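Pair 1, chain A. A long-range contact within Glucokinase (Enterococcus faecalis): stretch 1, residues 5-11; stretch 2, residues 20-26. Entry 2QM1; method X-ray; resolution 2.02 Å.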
# COMPACT_ATOMS: atom_id res chain seq x y z
N ASP A 5 -5.21 -37.85 -0.38
CA ASP A 5 -3.82 -38.33 -0.34
C ASP A 5 -2.80 -37.27 -0.73
O ASP A 5 -1.61 -37.44 -0.48
CB ASP A 5 -3.67 -39.56 -1.24
CG ASP A 5 -4.47 -40.76 -0.72
OD1 ASP A 5 -4.40 -41.03 0.49
OD2 ASP A 5 -5.19 -41.42 -1.50
N LYS A 6 -3.25 -36.20 -1.39
CA LYS A 6 -2.36 -35.12 -1.82
C LYS A 6 -1.87 -34.35 -0.63
O LYS A 6 -2.65 -34.09 0.30
CB LYS A 6 -3.10 -34.11 -2.69
CG LYS A 6 -3.83 -34.63 -3.96
CD LYS A 6 -3.14 -35.73 -4.67
CE LYS A 6 -1.90 -35.31 -5.42
NZ LYS A 6 -1.66 -36.35 -6.52
N LYS A 7 -0.61 -33.96 -0.71
CA LYS A 7 0.12 -33.25 0.34
C LYS A 7 0.91 -32.08 -0.25
O LYS A 7 1.27 -32.07 -1.44
CB LYS A 7 1.08 -34.20 1.07
CG LYS A 7 0.39 -35.45 1.76
CD LYS A 7 1.45 -36.42 2.27
CE LYS A 7 0.85 -37.70 2.95
NZ LYS A 7 0.05 -38.49 1.96
N ILE A 8 1.12 -31.06 0.58
CA ILE A 8 1.97 -29.93 0.21
C ILE A 8 2.98 -29.80 1.37
O ILE A 8 2.69 -30.22 2.51
CB ILE A 8 1.15 -28.61 -0.03
CG1 ILE A 8 0.33 -28.29 1.22
CG2 ILE A 8 0.19 -28.78 -1.22
CD1 ILE A 8 -0.71 -27.28 0.99
N ILE A 9 4.17 -29.33 1.04
CA ILE A 9 5.23 -29.11 2.02
C ILE A 9 5.43 -27.59 2.18
O ILE A 9 5.54 -26.85 1.19
CB ILE A 9 6.56 -29.80 1.58
CG1 ILE A 9 6.41 -31.32 1.58
CG2 ILE A 9 7.75 -29.34 2.53
CD1 ILE A 9 7.49 -32.10 0.78
N GLY A 10 5.48 -27.13 3.42
CA GLY A 10 5.89 -25.73 3.69
C GLY A 10 7.23 -25.67 4.42
O GLY A 10 7.50 -26.49 5.27
N ILE A 11 8.06 -24.69 4.06
CA ILE A 11 9.36 -24.49 4.70
C ILE A 11 9.36 -23.08 5.24
O ILE A 11 9.05 -22.12 4.51
CB ILE A 11 10.53 -24.68 3.73
CG1 ILE A 11 10.50 -26.11 3.14
CG2 ILE A 11 11.89 -24.33 4.45
CD1 ILE A 11 11.10 -26.29 1.66
N PHE A 20 9.76 -27.21 8.95
CA PHE A 20 9.07 -27.86 7.83
C PHE A 20 7.72 -28.34 8.31
O PHE A 20 7.55 -28.64 9.52
CB PHE A 20 9.85 -29.07 7.36
CG PHE A 20 11.28 -28.79 7.05
CD1 PHE A 20 11.70 -28.66 5.73
CD2 PHE A 20 12.24 -28.72 8.06
CE1 PHE A 20 13.04 -28.41 5.43
CE2 PHE A 20 13.58 -28.45 7.76
CZ PHE A 20 13.98 -28.32 6.45
N ALA A 21 6.76 -28.38 7.40
CA ALA A 21 5.54 -29.13 7.67
C ALA A 21 5.04 -29.75 6.41
O ALA A 21 5.32 -29.24 5.33
CB ALA A 21 4.45 -28.25 8.25
N ILE A 22 4.27 -30.81 6.60
CA ILE A 22 3.51 -31.47 5.58
C ILE A 22 2.05 -31.29 5.93
O ILE A 22 1.61 -31.55 7.06
CB ILE A 22 3.86 -32.95 5.46
CG1 ILE A 22 5.28 -33.10 4.87
CG2 ILE A 22 2.87 -33.64 4.57
CD1 ILE A 22 5.85 -34.44 5.14
N LEU A 23 1.29 -30.84 4.94
CA LEU A 23 -0.06 -30.44 5.21
C LEU A 23 -0.97 -31.04 4.18
O LEU A 23 -0.51 -31.38 3.09
CB LEU A 23 -0.13 -28.90 5.12
CG LEU A 23 0.57 -28.03 6.17
CD1 LEU A 23 1.97 -27.63 5.74
CD2 LEU A 23 -0.21 -26.74 6.45
N THR A 24 -2.26 -31.15 4.50
CA THR A 24 -3.26 -31.49 3.48
C THR A 24 -3.42 -30.28 2.58
O THR A 24 -3.03 -29.16 2.96
CB THR A 24 -4.66 -31.78 4.08
OG1 THR A 24 -5.16 -30.58 4.66
CG2 THR A 24 -4.61 -32.89 5.15
N THR A 25 -4.00 -30.50 1.39
CA THR A 25 -4.22 -29.40 0.48
C THR A 25 -5.20 -28.38 1.05
O THR A 25 -5.23 -27.29 0.56
CB THR A 25 -4.67 -29.82 -0.94
OG1 THR A 25 -5.94 -30.50 -0.86
CG2 THR A 25 -3.58 -30.74 -1.66
N ASP A 26 -6.01 -28.74 2.05
CA ASP A 26 -6.82 -27.75 2.79
C ASP A 26 -6.03 -27.03 3.90
O ASP A 26 -6.60 -26.27 4.68
CB ASP A 26 -8.04 -28.45 3.42
CG ASP A 26 -9.13 -27.45 3.86
OD1 ASP A 26 -9.38 -26.45 3.14
OD2 ASP A 26 -9.76 -27.70 4.94
O HOH W 1 -4.97 -33.49 0.77

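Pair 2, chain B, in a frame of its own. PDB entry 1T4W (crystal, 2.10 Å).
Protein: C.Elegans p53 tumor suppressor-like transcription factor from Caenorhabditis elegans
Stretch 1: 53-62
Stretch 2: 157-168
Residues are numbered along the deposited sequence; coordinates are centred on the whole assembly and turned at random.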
# COMPACT_ATOMS: atom_id res chain seq x y z
N ASN B 53 -25.27 -6.29 2.72
CA ASN B 53 -25.64 -6.47 1.31
C ASN B 53 -25.21 -5.32 0.42
O ASN B 53 -25.67 -5.18 -0.72
CB ASN B 53 -27.16 -6.67 1.20
CG ASN B 53 -27.65 -7.89 1.96
OD1 ASN B 53 -27.27 -9.02 1.66
ND2 ASN B 53 -28.50 -7.66 2.96
N SER B 54 -24.29 -4.50 0.92
CA SER B 54 -23.82 -3.35 0.15
C SER B 54 -22.87 -3.68 -0.98
O SER B 54 -22.08 -4.62 -0.92
CB SER B 54 -23.14 -2.36 1.09
OG SER B 54 -23.99 -2.02 2.16
N ASN B 55 -22.95 -2.89 -2.04
CA ASN B 55 -22.03 -3.06 -3.13
C ASN B 55 -20.88 -2.17 -2.67
O ASN B 55 -21.10 -1.00 -2.39
CB ASN B 55 -22.63 -2.53 -4.42
CG ASN B 55 -22.08 -3.22 -5.62
OD1 ASN B 55 -20.87 -3.32 -5.79
ND2 ASN B 55 -22.97 -3.74 -6.46
N LEU B 56 -19.68 -2.71 -2.59
CA LEU B 56 -18.55 -1.91 -2.12
C LEU B 56 -17.43 -1.76 -3.13
O LEU B 56 -17.38 -2.47 -4.13
CB LEU B 56 -17.99 -2.53 -0.84
CG LEU B 56 -18.97 -2.70 0.33
CD1 LEU B 56 -18.24 -3.11 1.59
CD2 LEU B 56 -19.68 -1.39 0.57
N SER B 57 -16.56 -0.80 -2.86
CA SER B 57 -15.38 -0.58 -3.69
C SER B 57 -14.17 -0.39 -2.76
O SER B 57 -14.32 -0.01 -1.59
CB SER B 57 -15.56 0.65 -4.60
OG SER B 57 -15.84 1.81 -3.86
N LEU B 58 -12.99 -0.71 -3.26
CA LEU B 58 -11.79 -0.57 -2.46
C LEU B 58 -10.82 0.38 -3.16
O LEU B 58 -10.46 0.16 -4.32
CB LEU B 58 -11.11 -1.92 -2.26
CG LEU B 58 -9.91 -1.88 -1.28
CD1 LEU B 58 -10.41 -1.88 0.17
CD2 LEU B 58 -9.04 -3.09 -1.52
N ARG B 59 -10.41 1.44 -2.47
CA ARG B 59 -9.47 2.38 -3.05
C ARG B 59 -8.08 2.07 -2.50
O ARG B 59 -7.92 1.77 -1.31
CB ARG B 59 -9.86 3.83 -2.71
CG ARG B 59 -10.99 4.38 -3.58
CD ARG B 59 -11.38 5.83 -3.19
NE ARG B 59 -11.98 5.92 -1.85
CZ ARG B 59 -11.40 6.49 -0.79
NH1 ARG B 59 -10.18 7.01 -0.89
NH2 ARG B 59 -12.05 6.58 0.37
N ILE B 60 -7.08 2.14 -3.37
CA ILE B 60 -5.69 1.85 -3.00
C ILE B 60 -4.83 3.07 -3.34
O ILE B 60 -4.82 3.53 -4.47
CB ILE B 60 -5.15 0.64 -3.79
CG1 ILE B 60 -6.05 -0.58 -3.57
CG2 ILE B 60 -3.71 0.35 -3.36
CD1 ILE B 60 -5.92 -1.63 -4.65
N ARG B 61 -4.12 3.58 -2.34
CA ARG B 61 -3.26 4.75 -2.50
C ARG B 61 -1.85 4.47 -1.99
O ARG B 61 -1.63 3.58 -1.16
CB ARG B 61 -3.82 5.94 -1.73
CG ARG B 61 -5.14 6.54 -2.26
CD ARG B 61 -5.34 7.95 -1.62
NE ARG B 61 -4.33 8.88 -2.13
CZ ARG B 61 -4.02 10.05 -1.58
NH1 ARG B 61 -3.09 10.80 -2.14
NH2 ARG B 61 -4.62 10.45 -0.46
N PHE B 62 -0.90 5.25 -2.48
CA PHE B 62 0.46 5.12 -2.03
C PHE B 62 0.93 6.56 -1.81
O PHE B 62 1.19 7.32 -2.75
CB PHE B 62 1.31 4.37 -3.06
CG PHE B 62 2.68 4.00 -2.55
CD1 PHE B 62 2.82 3.22 -1.39
CD2 PHE B 62 3.84 4.43 -3.22
CE1 PHE B 62 4.08 2.87 -0.90
CE2 PHE B 62 5.11 4.09 -2.74
CZ PHE B 62 5.24 3.31 -1.58
N VAL B 157 -5.45 1.54 2.11
CA VAL B 157 -6.65 1.07 1.44
C VAL B 157 -7.89 1.54 2.20
O VAL B 157 -7.90 1.64 3.43
CB VAL B 157 -6.69 -0.48 1.31
CG1 VAL B 157 -5.64 -0.93 0.27
CG2 VAL B 157 -6.44 -1.12 2.65
N PHE B 158 -8.95 1.80 1.45
CA PHE B 158 -10.21 2.32 1.99
C PHE B 158 -11.35 1.51 1.41
O PHE B 158 -11.38 1.23 0.20
CB PHE B 158 -10.39 3.79 1.58
CG PHE B 158 -9.27 4.68 2.02
CD1 PHE B 158 -9.29 5.28 3.28
CD2 PHE B 158 -8.14 4.86 1.22
CE1 PHE B 158 -8.19 6.04 3.75
CE2 PHE B 158 -7.05 5.61 1.67
CZ PHE B 158 -7.07 6.20 2.93
N LEU B 159 -12.28 1.13 2.28
CA LEU B 159 -13.45 0.41 1.81
C LEU B 159 -14.56 1.46 1.80
O LEU B 159 -14.84 2.06 2.84
CB LEU B 159 -13.81 -0.74 2.77
CG LEU B 159 -14.86 -1.71 2.22
CD1 LEU B 159 -14.31 -2.44 1.00
CD2 LEU B 159 -15.25 -2.71 3.29
N ASP B 160 -15.16 1.70 0.63
CA ASP B 160 -16.24 2.68 0.50
C ASP B 160 -17.59 2.03 0.26
O ASP B 160 -17.67 0.99 -0.40
CB ASP B 160 -16.03 3.61 -0.68
CG ASP B 160 -14.87 4.58 -0.52
OD1 ASP B 160 -14.37 4.81 0.61
OD2 ASP B 160 -14.46 5.11 -1.56
N ASP B 161 -18.66 2.66 0.76
CA ASP B 161 -20.00 2.15 0.52
C ASP B 161 -20.46 2.65 -0.85
O ASP B 161 -19.68 3.27 -1.58
CB ASP B 161 -20.98 2.60 1.61
CG ASP B 161 -21.22 4.09 1.62
OD1 ASP B 161 -20.83 4.81 0.67
OD2 ASP B 161 -21.80 4.56 2.62
N GLU B 162 -21.71 2.40 -1.21
CA GLU B 162 -22.25 2.82 -2.51
C GLU B 162 -22.27 4.33 -2.71
O GLU B 162 -22.16 4.82 -3.84
CB GLU B 162 -23.67 2.28 -2.72
CG GLU B 162 -23.84 0.82 -2.38
CD GLU B 162 -23.64 0.54 -0.91
OE1 GLU B 162 -24.39 1.10 -0.08
OE2 GLU B 162 -22.71 -0.22 -0.57
N ASN B 163 -22.44 5.08 -1.63
CA ASN B 163 -22.48 6.53 -1.74
C ASN B 163 -21.10 7.18 -1.73
O ASN B 163 -20.97 8.41 -1.79
CB ASN B 163 -23.34 7.09 -0.61
CG ASN B 163 -24.78 6.62 -0.72
OD1 ASN B 163 -25.39 6.22 0.27
ND2 ASN B 163 -25.32 6.67 -1.93
N GLY B 164 -20.06 6.35 -1.67
CA GLY B 164 -18.70 6.87 -1.69
C GLY B 164 -18.15 7.25 -0.32
O GLY B 164 -17.13 7.93 -0.24
N ASN B 165 -18.84 6.85 0.74
CA ASN B 165 -18.36 7.15 2.09
C ASN B 165 -17.40 6.05 2.51
O ASN B 165 -17.69 4.85 2.33
CB ASN B 165 -19.51 7.16 3.10
CG ASN B 165 -20.57 8.19 2.76
OD1 ASN B 165 -20.31 9.39 2.76
ND2 ASN B 165 -21.78 7.71 2.47
N GLU B 166 -16.25 6.46 3.05
CA GLU B 166 -15.26 5.51 3.56
C GLU B 166 -15.90 4.87 4.80
O GLU B 166 -16.40 5.59 5.67
CB GLU B 166 -13.99 6.22 3.99
CG GLU B 166 -13.05 5.34 4.81
CD GLU B 166 -11.94 6.12 5.52
OE1 GLU B 166 -11.50 7.16 5.00
OE2 GLU B 166 -11.49 5.68 6.61
N ILE B 167 -15.91 3.54 4.88
CA ILE B 167 -16.46 2.90 6.07
C ILE B 167 -15.38 2.17 6.88
O ILE B 167 -15.55 1.92 8.08
CB ILE B 167 -17.67 1.96 5.75
CG1 ILE B 167 -17.25 0.82 4.84
CG2 ILE B 167 -18.79 2.75 5.09
CD1 ILE B 167 -18.40 -0.18 4.59
N LEU B 168 -14.26 1.85 6.23
CA LEU B 168 -13.12 1.20 6.90
C LEU B 168 -11.86 1.56 6.15
O LEU B 168 -11.92 1.93 4.98
CB LEU B 168 -13.24 -0.33 6.88
CG LEU B 168 -14.20 -1.06 7.84
CD1 LEU B 168 -14.39 -2.50 7.36
CD2 LEU B 168 -13.65 -1.03 9.25
O HOH W 2 -14.75 4.11 -4.28
O HOH W 3 -18.39 2.35 -3.77
O HOH W 4 -11.17 8.32 2.61

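Pair 1 and pair 2 are both antiparallel two-strand ladders, and 14 central residues superpose with an RMSD of 0.7 Å. The strand directions differ by 150° in pair 1 and 158° in pair 2, with closest axial approaches of 4.7 and 4.6 Å. In each, four backbone hydrogen bonds set the register. A:Ile8 and A:Leu23 exchange two (A:Ile8 N to A:Leu23 O 3.0 Å; A:Leu23 N to A:Ile8 O 2.9 Å), as do A:Gly10 and A:Ala21. The matching couples in pair 2 are B:Ser57 with B:Asp160 and B:Arg59 with B:Phe158, where B:Arg59 N lies 2.8 Å from B:Phe158 O. Because this lattice uses only main-chain atoms, it tolerates very different side chains.

One face is apolar in both pairs. A:Ile9 and A:Ile22 meet through their CG1 atoms at 3.9 Å; their counterparts, B:Leu58 and B:Leu159, meet at 4.0 Å between CD1 atoms. Beta-branched isoleucine suits an extended backbone, while leucine, with chi1 t and chi2 p in both residues, has an end that comes nearer the neighbouring strand than its CA-to-CB bond alone would suggest. The next couple, A:Ile11 and A:Phe20, matches B:Ile60 and B:Val157. A:Ile11 CG1 approaches A:Phe20 CD1 at 3.8 Å, obliquely to the ring; B:Ile60 CG1 reaches B:Val157 CG1 at 3.9 Å. A broad ring and a compact branched side chain thus offer the matched isoleucines similarly close apolar surfaces.

The other face diverges most. In pair 1, A:Ile8 CG1 packs 4.0 Å from A:Leu23 CB, and A:Gly10 sits across from the small A:Ala21. A:Gly10 has no side chain, and A:Leu23 CD1 lies 4.2 Å from A:Gly10 N: leucine overlies the glycine backbone in a buried setting.

In pair 2 the same four positions are B:Ser57, B:Asp160, B:Arg59 and B:Phe158. Where pair 1 has glycine, B:Arg59 extends diagonally to B:Asp160, the match of A:Leu23. Its NE donates to B:Asp160 OD2 at 2.6 Å and its NH2 to B:Asp160 OD1 at 2.9 Å, a two-pronged salt bridge in which each charge satisfies the other. B:Phe158 CB lies over one face of the guanidinium, 3.5 Å from B:Arg59 NH2, so the flat group gains nonpolar cover while its edge remains free for the carboxylate. B:Ser57, small and polar, leaves room for a water that joins B:Ser57 OG (2.6 Å) to B:Asp160 OD2 (2.9 Å). Thus, on this face, one backbone frame supports aliphatic packing in pair 1 and a charged, hydrated network in pair 2, while the opposite face stays apolar in both.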